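Local structure of lipoprotein, putative (Bacillus anthracis, 4NOH) at residues A[35-49]-A[115-128]. The protein is of unknown function but, as a putative lipoprotein of an uncharacterised family, may bind lipid. Residues are numbered along the deposited sequence; the frame is centred on the assembly and turned at random. Where two conformers were deposited one is given.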
loop_
_atom_site.group_PDB
_atom_site.type_symbol
_atom_site.label_atom_id
_atom_site.label_comp_id
_atom_site.label_asym_id
_atom_site.label_seq_id
_atom_site.Cartn_x
_atom_site.Cartn_y
_atom_site.Cartn_z
ATOM N N LYS A 35 7.553 -4.831 1.657
ATOM C CA LYS A 35 7.878 -6.253 1.652
ATOM C C LYS A 35 6.605 -7.037 1.960
ATOM O O LYS A 35 5.843 -6.670 2.862
ATOM C CB LYS A 35 8.962 -6.543 2.680
ATOM C CG LYS A 35 10.309 -5.967 2.295
ATOM C CD LYS A 35 11.384 -6.036 3.365
ATOM C CE LYS A 35 12.688 -5.443 2.841
ATOM N NZ LYS A 35 13.791 -5.476 3.851
ATOM N N LEU A 36 6.309 -8.026 1.122
ATOM C CA LEU A 36 5.089 -8.829 1.257
ATOM C C LEU A 36 5.438 -10.148 1.909
ATOM O O LEU A 36 6.255 -10.912 1.394
ATOM C CB LEU A 36 4.425 -9.075 -0.109
ATOM C CG LEU A 36 3.118 -9.867 -0.140
ATOM C CD1 LEU A 36 2.013 -9.071 0.518
ATOM C CD2 LEU A 36 2.793 -10.191 -1.591
ATOM N N GLY A 37 4.858 -10.378 3.082
ATOM C CA GLY A 37 5.091 -11.597 3.831
ATOM C C GLY A 37 3.794 -12.190 4.329
ATOM O O GLY A 37 2.714 -11.807 3.891
ATOM N N THR A 38 3.913 -13.192 5.188
ATOM C CA THR A 38 2.753 -13.783 5.845
ATOM C C THR A 38 2.956 -13.788 7.354
ATOM O O THR A 38 4.094 -13.781 7.855
ATOM C CB THR A 38 2.519 -15.230 5.455
ATOM O OG1 THR A 38 3.730 -15.965 5.660
ATOM C CG2 THR A 38 2.059 -15.353 4.024
ATOM N N VAL A 39 1.846 -13.781 8.070
ATOM C CA VAL A 39 1.838 -13.890 9.525
ATOM C C VAL A 39 0.504 -14.538 9.856
ATOM O O VAL A 39 -0.541 -13.974 9.534
ATOM C CB VAL A 39 1.925 -12.529 10.244
ATOM C CG1 VAL A 39 1.707 -12.706 11.743
ATOM C CG2 VAL A 39 3.267 -11.874 9.998
ATOM N N ASN A 40 0.542 -15.726 10.462
ATOM C CA ASN A 40 -0.681 -16.436 10.842
ATOM C C ASN A 40 -1.588 -16.789 9.641
ATOM O O ASN A 40 -2.794 -16.588 9.711
ATOM C CB ASN A 40 -1.474 -15.574 11.844
ATOM C CG ASN A 40 -0.671 -15.212 13.087
ATOM O OD1 ASN A 40 -0.739 -14.079 13.582
ATOM N ND2 ASN A 40 0.094 -16.176 13.600
ATOM N N GLU A 41 -1.013 -17.329 8.562
ATOM C CA GLU A 41 -1.763 -17.672 7.332
ATOM C C GLU A 41 -2.397 -16.461 6.614
ATOM O O GLU A 41 -3.210 -16.638 5.708
ATOM C CB GLU A 41 -2.837 -18.731 7.597
ATOM C CG GLU A 41 -2.287 -20.131 7.794
ATOM C CD GLU A 41 -3.377 -21.158 8.022
ATOM O OE1 GLU A 41 -4.503 -21.003 7.488
ATOM O OE2 GLU A 41 -3.098 -22.142 8.732
ATOM N N LYS A 42 -2.011 -15.248 7.010
ATOM C CA LYS A 42 -2.524 -14.015 6.395
ATOM C C LYS A 42 -1.387 -13.263 5.760
ATOM O O LYS A 42 -0.252 -13.366 6.207
ATOM C CB LYS A 42 -3.153 -13.106 7.451
ATOM C CG LYS A 42 -4.356 -13.705 8.173
ATOM C CD LYS A 42 -5.503 -13.976 7.218
ATOM C CE LYS A 42 -6.790 -14.413 7.930
ATOM N NZ LYS A 42 -7.394 -13.286 8.704
ATOM N N LYS A 43 -1.677 -12.509 4.717
ATOM C CA LYS A 43 -0.672 -11.669 4.081
ATOM C C LYS A 43 -0.502 -10.366 4.821
ATOM O O LYS A 43 -1.490 -9.800 5.329
ATOM C CB LYS A 43 -1.039 -11.380 2.629
ATOM C CG LYS A 43 -0.664 -12.497 1.690
ATOM C CD LYS A 43 -0.902 -12.160 0.220
ATOM C CE LYS A 43 -0.095 -13.109 -0.677
ATOM N NZ LYS A 43 -0.276 -12.912 -2.150
ATOM N N VAL A 44 0.743 -9.911 4.909
ATOM C CA VAL A 44 1.046 -8.614 5.542
ATOM C C VAL A 44 1.994 -7.848 4.622
ATOM O O VAL A 44 2.976 -8.398 4.137
ATOM C CB VAL A 44 1.614 -8.764 6.970
ATOM C CG1 VAL A 44 2.880 -9.572 7.005
ATOM C CG2 VAL A 44 1.815 -7.401 7.610
ATOM N N LEU A 45 1.666 -6.582 4.382
ATOM C CA LEU A 45 2.461 -5.707 3.529
ATOM C C LEU A 45 3.173 -4.785 4.496
ATOM O O LEU A 45 2.521 -3.993 5.162
ATOM C CB LEU A 45 1.563 -4.941 2.594
ATOM C CG LEU A 45 2.151 -4.177 1.420
ATOM C CD1 LEU A 45 2.966 -5.075 0.495
ATOM C CD2 LEU A 45 1.036 -3.502 0.634
ATOM N N ILE A 46 4.488 -4.890 4.538
ATOM C CA ILE A 46 5.344 -4.215 5.522
ATOM C C ILE A 46 6.120 -3.065 4.879
ATOM O O ILE A 46 6.786 -3.234 3.851
ATOM C CB ILE A 46 6.363 -5.202 6.127
ATOM C CG1 ILE A 46 5.688 -6.507 6.602
ATOM C CG2 ILE A 46 7.107 -4.549 7.293
ATOM C CD1 ILE A 46 6.628 -7.684 6.795
HETATM N N MSE A 47 6.047 -1.895 5.476
HETATM C CA MSE A 47 6.847 -0.812 4.966
HETATM C C MSE A 47 7.585 -0.195 6.108
HETATM O O MSE A 47 7.367 -0.518 7.282
HETATM C CB MSE A 47 6.017 0.212 4.209
HETATM C CG MSE A 47 5.013 0.972 5.047
HETATM SE SE MSE A 47 3.568 1.740 3.921
HETATM C CE MSE A 47 2.200 0.365 4.143
ATOM N N ASN A 48 8.535 0.646 5.757
ATOM C CA ASN A 48 9.263 1.365 6.759
ATOM C C ASN A 48 8.575 2.705 7.037
ATOM O O ASN A 48 7.698 3.168 6.292
ATOM C CB ASN A 48 10.765 1.509 6.471
ATOM C CG ASN A 48 11.101 2.374 5.269
ATOM O OD1 ASN A 48 10.324 3.193 4.798
ATOM N ND2 ASN A 48 12.326 2.232 4.802
ATOM N N LYS A 49 8.996 3.334 8.138
ATOM C CA LYS A 49 8.415 4.609 8.575
ATOM C C LYS A 49 8.542 5.691 7.501
ATOM O O LYS A 49 7.598 6.429 7.229
ATOM C CB LYS A 49 9.084 5.074 9.860
ATOM C CG LYS A 49 8.543 6.389 10.370
ATOM C CD LYS A 49 9.268 6.856 11.604
ATOM C CE LYS A 49 8.783 8.239 11.985
ATOM N NZ LYS A 49 9.486 8.754 13.173
ATOM N N TYR A 115 -4.493 -6.642 -2.300
ATOM C CA TYR A 115 -3.131 -7.200 -2.318
ATOM C C TYR A 115 -2.643 -7.859 -1.031
ATOM O O TYR A 115 -1.750 -8.700 -1.061
ATOM C CB TYR A 115 -2.117 -6.149 -2.772
ATOM C CG TYR A 115 -0.777 -6.712 -3.230
ATOM C CD1 TYR A 115 -0.712 -7.516 -4.348
ATOM C CD2 TYR A 115 0.424 -6.361 -2.600
ATOM C CE1 TYR A 115 0.492 -8.001 -4.794
ATOM C CE2 TYR A 115 1.646 -6.851 -3.068
ATOM C CZ TYR A 115 1.642 -7.665 -4.171
ATOM O OH TYR A 115 2.820 -8.178 -4.673
ATOM N N THR A 116 -3.274 -7.533 0.081
ATOM C CA THR A 116 -2.848 -8.055 1.361
ATOM C C THR A 116 -4.038 -8.112 2.314
ATOM O O THR A 116 -5.121 -7.654 1.979
ATOM C CB THR A 116 -1.751 -7.123 1.928
ATOM O OG1 THR A 116 -1.180 -7.686 3.113
ATOM C CG2 THR A 116 -2.292 -5.746 2.212
ATOM N N ASP A 117 -3.843 -8.746 3.470
ATOM C CA ASP A 117 -4.828 -8.737 4.525
ATOM C C ASP A 117 -4.537 -7.623 5.548
ATOM O O ASP A 117 -5.455 -6.921 5.996
ATOM C CB ASP A 117 -4.831 -10.076 5.234
ATOM C CG ASP A 117 -5.238 -11.182 4.340
ATOM O OD1 ASP A 117 -6.430 -11.194 3.946
ATOM O OD2 ASP A 117 -4.442 -12.106 4.107
HETATM N N MSE A 118 -3.265 -7.467 5.919
HETATM C CA MSE A 118 -2.830 -6.500 6.942
HETATM C C MSE A 118 -1.705 -5.671 6.385
HETATM O O MSE A 118 -1.070 -6.017 5.367
HETATM C CB MSE A 118 -2.305 -7.220 8.191
HETATM C CG MSE A 118 -3.350 -8.201 8.661
HETATM SE SE MSE A 118 -2.807 -8.977 10.366
HETATM C CE MSE A 118 -1.384 -10.152 9.691
ATOM N N TYR A 119 -1.417 -4.565 7.053
ATOM C CA TYR A 119 -0.368 -3.629 6.662
ATOM C C TYR A 119 0.437 -3.342 7.914
ATOM O O TYR A 119 -0.121 -3.089 8.958
ATOM C CB TYR A 119 -0.954 -2.334 6.145
ATOM C CG TYR A 119 -2.024 -2.483 5.081
ATOM C CD1 TYR A 119 -3.316 -2.778 5.442
ATOM C CD2 TYR A 119 -1.740 -2.329 3.720
ATOM C CE1 TYR A 119 -4.304 -2.904 4.520
ATOM C CE2 TYR A 119 -2.754 -2.448 2.770
ATOM C CZ TYR A 119 -4.027 -2.748 3.190
ATOM O OH TYR A 119 -5.046 -2.866 2.300
ATOM N N ALA A 120 1.741 -3.387 7.830
ATOM C CA ALA A 120 2.576 -3.120 9.015
ATOM C C ALA A 120 3.569 -2.026 8.709
ATOM O O ALA A 120 4.040 -1.915 7.582
ATOM C CB ALA A 120 3.295 -4.369 9.474
ATOM N N VAL A 121 3.878 -1.204 9.711
ATOM C CA VAL A 121 4.879 -0.177 9.546
ATOM C C VAL A 121 5.870 -0.352 10.671
ATOM O O VAL A 121 5.488 -0.359 11.841
ATOM C CB VAL A 121 4.286 1.234 9.525
ATOM C CG1 VAL A 121 5.365 2.270 9.239
ATOM C CG2 VAL A 121 3.149 1.342 8.503
ATOM N N VAL A 122 7.136 -0.446 10.295
ATOM C CA VAL A 122 8.227 -0.604 11.267
ATOM C C VAL A 122 9.314 0.456 11.035
ATOM O O VAL A 122 9.306 1.148 10.047
ATOM C CB VAL A 122 8.860 -2.011 11.183
ATOM C CG1 VAL A 122 7.830 -3.096 11.533
ATOM C CG2 VAL A 122 9.471 -2.273 9.815
ATOM N N SER A 123 10.209 0.620 11.994
ATOM C CA SER A 123 11.245 1.608 11.824
ATOM C C SER A 123 12.113 1.257 10.606
ATOM O O SER A 123 12.153 0.122 10.168
ATOM C CB SER A 123 12.126 1.698 13.073
ATOM O OG SER A 123 12.949 0.556 13.209
ATOM N N ASP A 124 12.782 2.250 10.055
ATOM C CA ASP A 124 13.638 2.029 8.926
ATOM C C ASP A 124 14.711 0.974 9.268
ATOM O O ASP A 124 15.050 0.130 8.446
ATOM C CB ASP A 124 14.309 3.337 8.463
ATOM C CG ASP A 124 13.339 4.341 7.844
ATOM O OD1 ASP A 124 12.104 4.122 7.832
ATOM O OD2 ASP A 124 13.858 5.371 7.319
ATOM N N ALA A 125 15.253 1.010 10.489
ATOM C CA ALA A 125 16.280 0.045 10.868
ATOM C C ALA A 125 15.704 -1.367 10.969
ATOM O O ALA A 125 16.369 -2.337 10.613
ATOM C CB ALA A 125 16.943 0.455 12.174
ATOM N N GLU A 126 14.490 -1.480 11.492
ATOM C CA GLU A 126 13.835 -2.772 11.624
ATOM C C GLU A 126 13.507 -3.360 10.254
ATOM O O GLU A 126 13.653 -4.589 10.024
ATOM C CB GLU A 126 12.581 -2.664 12.519
ATOM C CG GLU A 126 12.905 -2.478 14.004
ATOM C CD GLU A 126 13.480 -3.721 14.643
ATOM O OE1 GLU A 126 12.771 -4.754 14.684
ATOM O OE2 GLU A 126 14.631 -3.672 15.146
ATOM N N TYR A 127 13.086 -2.498 9.352
ATOM C CA TYR A 127 12.708 -2.927 7.996
ATOM C C TYR A 127 13.900 -3.508 7.240
ATOM O O TYR A 127 13.757 -4.482 6.497
ATOM C CB TYR A 127 12.136 -1.744 7.237
ATOM C CG TYR A 127 11.754 -1.987 5.784
ATOM C CD1 TYR A 127 10.494 -2.433 5.442
ATOM C CD2 TYR A 127 12.626 -1.696 4.766
ATOM C CE1 TYR A 127 10.120 -2.627 4.118
ATOM C CE2 TYR A 127 12.273 -1.885 3.431
ATOM C CZ TYR A 127 10.999 -2.332 3.122
ATOM O OH TYR A 127 10.636 -2.516 1.806
ATOM N N ALA A 128 15.073 -2.947 7.495
ATOM C CA ALA A 128 16.290 -3.351 6.814
ATOM C C ALA A 128 16.623 -4.805 7.088
ATOM O O ALA A 128 17.289 -5.439 6.293
ATOM C CB ALA A 128 17.454 -2.449 7.227
HETATM O O HOH W 1 -1.117 -10.466 -2.899
HETATM O O HOH W 2 14.787 0.826 5.786
#
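Leu45 N donates to Met118 O, and Leu45 O accepts from Ala120 N at 2.8 Å. Met47 repeats the pattern: its N gives to Ala120 O and its O takes Val122 N. At the start of the pairing, Lys43 O accepts from both Met118 N and Asp117 N, the latter from above the carbonyl plane. Lys43 N is satisfied by Asp117 OD2 at 2.9 Å, through the anti lone pair of that oxygen. Thr116 OG1 donates to Met118 O at 2.8 Å, on a lone pair, so this carbonyl also has two donors. A water bridges Lys43 NZ and Tyr115 O.

At the other end, the extended chain of Lys35 runs over one face of the Tyr127 ring. Lys35 NZ lies 4.1 Å from the centroid of the Tyr127 ring, a cation-pi contact, and donates to Tyr127 O. Ile130 O is a second acceptor for Lys35 NZ, and Tyr127 OH hydrogen-bonds Glu33 OE2. Asn48 OD1 caps Thr51 N, while a second water joins Asn48 ND2 to Asp124 O. Ser123 OG, the N-cap of helix 124-128, accepts from Glu126 N and also hydrogen-bonds Asp80 OD2.

Strand 42-48 forms a type I' beta hairpin with 26-39; with 118-122 it makes a parallel pair inside a mixed sheet.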